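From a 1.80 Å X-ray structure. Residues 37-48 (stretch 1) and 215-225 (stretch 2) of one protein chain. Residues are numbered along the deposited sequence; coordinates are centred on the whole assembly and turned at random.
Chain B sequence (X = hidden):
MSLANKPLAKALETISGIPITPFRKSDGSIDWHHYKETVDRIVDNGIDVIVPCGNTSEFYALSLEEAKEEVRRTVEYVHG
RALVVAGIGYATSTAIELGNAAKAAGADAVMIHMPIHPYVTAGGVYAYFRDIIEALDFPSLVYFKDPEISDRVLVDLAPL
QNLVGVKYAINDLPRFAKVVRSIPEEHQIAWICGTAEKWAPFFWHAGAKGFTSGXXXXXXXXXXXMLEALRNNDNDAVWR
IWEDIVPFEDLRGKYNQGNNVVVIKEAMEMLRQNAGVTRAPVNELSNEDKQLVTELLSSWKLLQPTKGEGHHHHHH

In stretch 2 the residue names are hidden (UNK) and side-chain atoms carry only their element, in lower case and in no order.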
# COMPACT_ATOMS: atom_id res chain seq x y z
N GLU B 37 13.97 -24.78 -2.62
CA GLU B 37 14.54 -25.22 -1.35
C GLU B 37 13.68 -24.76 -0.19
O GLU B 37 13.49 -25.48 0.79
CB GLU B 37 15.95 -24.66 -1.18
CG GLU B 37 17.02 -25.35 -2.01
CD GLU B 37 18.34 -24.62 -1.98
OE1 GLU B 37 18.70 -24.08 -0.91
OE2 GLU B 37 19.04 -24.59 -3.02
N THR B 38 13.16 -23.54 -0.31
CA THR B 38 12.31 -22.96 0.73
C THR B 38 10.98 -23.70 0.79
O THR B 38 10.50 -24.06 1.87
CB THR B 38 12.05 -21.47 0.44
OG1 THR B 38 13.30 -20.78 0.37
CG2 THR B 38 11.20 -20.85 1.53
N VAL B 39 10.38 -23.92 -0.37
CA VAL B 39 9.11 -24.64 -0.44
C VAL B 39 9.29 -26.03 0.19
O VAL B 39 8.45 -26.46 0.98
CB VAL B 39 8.64 -24.79 -1.90
CG1 VAL B 39 7.47 -25.76 -1.97
CG2 VAL B 39 8.25 -23.44 -2.46
N ASP B 40 10.37 -26.72 -0.17
CA ASP B 40 10.63 -28.05 0.37
C ASP B 40 10.79 -28.02 1.88
O ASP B 40 10.20 -28.84 2.59
CB ASP B 40 11.89 -28.68 -0.25
CG ASP B 40 11.70 -29.06 -1.71
OD1 ASP B 40 10.54 -29.28 -2.13
OD2 ASP B 40 12.72 -29.15 -2.43
N ARG B 41 11.59 -27.09 2.39
CA ARG B 41 11.80 -27.00 3.84
C ARG B 41 10.47 -26.83 4.56
O ARG B 41 10.25 -27.40 5.63
CB ARG B 41 12.73 -25.84 4.18
CG ARG B 41 13.03 -25.73 5.67
CD ARG B 41 14.02 -24.62 5.97
NE ARG B 41 15.29 -24.82 5.28
CZ ARG B 41 15.68 -24.11 4.22
NH1 ARG B 41 14.91 -23.15 3.73
NH2 ARG B 41 16.85 -24.38 3.65
N ILE B 42 9.59 -26.03 3.98
CA ILE B 42 8.29 -25.77 4.59
C ILE B 42 7.36 -26.99 4.56
O ILE B 42 6.96 -27.49 5.61
CB ILE B 42 7.59 -24.58 3.89
CG1 ILE B 42 8.36 -23.29 4.20
CG2 ILE B 42 6.13 -24.48 4.33
CD1 ILE B 42 7.86 -22.06 3.46
N VAL B 43 7.04 -27.46 3.36
CA VAL B 43 6.11 -28.58 3.22
C VAL B 43 6.62 -29.95 3.64
O VAL B 43 5.82 -30.83 3.95
CB VAL B 43 5.58 -28.67 1.77
CG1 VAL B 43 4.90 -27.36 1.40
CG2 VAL B 43 6.71 -28.99 0.82
N ASP B 44 7.93 -30.15 3.66
CA ASP B 44 8.48 -31.44 4.06
C ASP B 44 8.67 -31.53 5.56
O ASP B 44 9.15 -32.55 6.07
CB ASP B 44 9.82 -31.71 3.37
CG ASP B 44 9.66 -32.10 1.92
OD1 ASP B 44 8.69 -32.83 1.61
OD2 ASP B 44 10.50 -31.68 1.09
N ASN B 45 8.29 -30.48 6.28
CA ASN B 45 8.45 -30.49 7.73
C ASN B 45 7.18 -30.23 8.54
O ASN B 45 7.23 -29.58 9.58
CB ASN B 45 9.54 -29.50 8.15
CG ASN B 45 10.91 -29.94 7.70
OD1 ASN B 45 11.42 -29.48 6.68
ND2 ASN B 45 11.52 -30.85 8.46
N GLY B 46 6.05 -30.72 8.04
CA GLY B 46 4.80 -30.56 8.77
C GLY B 46 3.84 -29.46 8.40
O GLY B 46 2.75 -29.40 8.96
N ILE B 47 4.21 -28.57 7.48
CA ILE B 47 3.32 -27.49 7.08
C ILE B 47 2.48 -27.95 5.89
O ILE B 47 3.02 -28.36 4.86
CB ILE B 47 4.11 -26.22 6.71
CG1 ILE B 47 5.13 -25.90 7.81
CG2 ILE B 47 3.16 -25.04 6.54
CD1 ILE B 47 4.54 -25.76 9.20
N ASP B 48 1.16 -27.87 6.04
CA ASP B 48 0.24 -28.34 5.00
C ASP B 48 -0.47 -27.26 4.19
O ASP B 48 -1.31 -27.57 3.35
CB ASP B 48 -0.80 -29.28 5.62
CG ASP B 48 -0.16 -30.36 6.49
OD1 ASP B 48 0.89 -30.91 6.08
OD2 ASP B 48 -0.70 -30.65 7.57
N UNK B 215 8.18 -17.80 10.31
CA UNK B 215 9.20 -18.58 10.99
C UNK B 215 9.46 -19.92 10.29
O UNK B 215 10.57 -20.44 10.33
c UNK B 215 11.08 -19.05 13.42
c UNK B 215 9.70 -19.68 13.35
c UNK B 215 9.09 -19.78 14.74
c UNK B 215 8.79 -18.82 12.45
N UNK B 216 8.43 -20.47 9.64
CA UNK B 216 8.58 -21.75 8.95
C UNK B 216 9.66 -21.73 7.87
O UNK B 216 10.14 -22.78 7.45
c UNK B 216 7.26 -22.23 8.31
c UNK B 216 6.22 -22.50 9.40
c UNK B 216 6.75 -21.19 7.33
N UNK B 217 10.04 -20.54 7.41
CA UNK B 217 11.08 -20.43 6.38
C UNK B 217 12.43 -20.94 6.86
O UNK B 217 13.26 -21.36 6.05
o UNK B 217 9.18 -17.84 5.43
n UNK B 217 10.16 -18.96 3.74
c UNK B 217 10.11 -18.54 5.00
c UNK B 217 11.24 -18.99 5.90
N UNK B 218 12.67 -20.90 8.17
CA UNK B 218 13.93 -21.36 8.72
C UNK B 218 13.79 -22.47 9.75
O UNK B 218 14.62 -23.38 9.80
c UNK B 218 15.16 -18.69 11.27
c UNK B 218 14.73 -20.20 9.33
c UNK B 218 14.08 -19.35 10.42
c UNK B 218 13.17 -18.30 9.78
N UNK B 219 12.74 -22.40 10.57
CA UNK B 219 12.53 -23.38 11.64
C UNK B 219 11.07 -23.82 11.73
O UNK B 219 10.39 -23.54 12.72
c UNK B 219 14.43 -22.33 13.03
c UNK B 219 12.96 -22.77 12.97
c UNK B 219 15.31 -23.56 13.16
c UNK B 219 14.66 -21.36 14.18
N UNK B 220 10.58 -24.55 10.72
CA UNK B 220 9.19 -25.02 10.71
C UNK B 220 8.79 -25.88 11.91
O UNK B 220 7.62 -25.88 12.30
c UNK B 220 10.48 -26.25 9.15
c UNK B 220 11.32 -25.07 9.55
c UNK B 220 9.09 -25.76 9.38
N UNK B 221 9.75 -26.59 12.49
CA UNK B 221 9.44 -27.45 13.64
C UNK B 221 8.97 -26.65 14.86
O UNK B 221 8.17 -27.13 15.65
c UNK B 221 10.65 -28.31 14.01
n UNK B 221 12.41 -26.84 12.47
o UNK B 221 13.65 -26.16 14.22
c UNK B 221 11.79 -27.58 14.71
c UNK B 221 12.70 -26.80 13.77
N UNK B 222 9.48 -25.43 15.02
CA UNK B 222 9.07 -24.59 16.15
C UNK B 222 7.61 -24.18 16.00
O UNK B 222 6.86 -24.14 16.97
n UNK B 222 13.45 -23.22 18.88
c UNK B 222 13.51 -22.57 17.54
c UNK B 222 9.94 -23.34 16.26
c UNK B 222 12.12 -22.31 16.97
c UNK B 222 11.35 -23.61 16.77
N UNK B 223 7.21 -23.87 14.76
CA UNK B 223 5.84 -23.47 14.49
C UNK B 223 4.93 -24.67 14.74
O UNK B 223 3.86 -24.54 15.33
c UNK B 223 5.71 -23.01 13.04
N UNK B 224 5.37 -25.85 14.29
CA UNK B 224 4.60 -27.07 14.47
C UNK B 224 4.42 -27.37 15.96
O UNK B 224 3.35 -27.80 16.38
c UNK B 224 4.54 -29.57 14.13
c UNK B 224 5.26 -28.08 12.27
c UNK B 224 5.28 -28.28 13.78
N UNK B 225 5.46 -27.15 16.75
CA UNK B 225 5.38 -27.40 18.18
C UNK B 225 4.30 -26.53 18.82
O UNK B 225 3.55 -27.00 19.68
o UNK B 225 9.11 -27.10 20.19
o UNK B 225 10.25 -28.02 18.55
c UNK B 225 7.88 -27.95 18.34
c UNK B 225 9.17 -27.67 19.08
c UNK B 225 6.72 -27.12 18.86

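Position 215 carries four side-chain carbons, forked at the second, and its side chain is out of reach of stretch 1. A fork one carbon beyond CB identifies Leu-215.

Position 216 has three carbons, one carrying the other two, so the fork lies at CB; one branch carbon meets Ile-47 and the other Ile-42. The residue is Val-216. Its CB points toward stretch 1, where Val-216 CG1 lies 3.7 Å from Ile-47 CD1 and Val-216 CG2 lies 4.1 Å from Ile-42 CG1.

Position 217 shows two carbons, the second bearing one oxygen and one nitrogen. Its CA-to-CB bond points away, yet the end of the side chain comes nearer, reaching the neighbourhood of Thr-38 and Ile-42. This short amide is Asn-217. The backbone also takes part: Asn-217 O accepts a weak hydrogen bond from Arg-41 NH1 (3.4 Å, N-H...O angle 134°) and lies 3.3 Å from Arg-41 CD.

Positions 218 and 219 each hold four carbons forked at the second, and in both CB points away from stretch 1. They are Leu-218 and Leu-219. The former still approaches through its backbone, with Leu-218 O 4.1 Å from Arg-41 CD. Leu-218 N donates a hydrogen bond to Leu-215 O at 3.0 Å, and Leu-219 N donates one to Leu-215 O at 2.9 Å.

Position 220 has three carbons closing a ring onto its own N, which only proline does; the ring carbons meet Arg-41, Asn-45 and Ile-47. Pro-220 points toward stretch 1; Pro-220 CG lies 3.5 Å from Asn-45 CB and 3.7 Å from Arg-41 O, and Pro-220 CB 4.3 Å from Ile-47 CG1.

Position 221 has three carbons, the third carrying one oxygen and one nitrogen: Gln-221, whose side chain makes no contact with stretch 1. Position 222 is four carbons in a row ending in nitrogen, Lys-222, out of reach.

Position 223 has one carbon, Ala-223; Ala-223 CB points toward stretch 1 but lies 4.9 Å from Ile-47 CD1, beyond contact. Position 224 has one carbon carrying two, again a fork at CB, with a branch carbon against Asn-45, Gly-46 and Ile-47: Val-224. Val-224 CG2 lies 3.9 Å from Ile-47 CD1, 3.7 Å from Asn-45 O and 4.3 Å from Gly-46 CA. Position 225, three carbons with two oxygens on the third, is Glu-225, out of reach.

The contact, burying 464 Å² in total, is chiefly apolar. Ile-47 packs against Val-216, Pro-220 and Val-224, while Arg-41 adds a weak polar tie. An ideal CB on Gly-46 would sit 3.1 Å from Val-224 CG2, a tight fit; its backbone angles (98°/-6°) independently call for glycine.

Stretch 2 215-225: LVNLLPQKAVE
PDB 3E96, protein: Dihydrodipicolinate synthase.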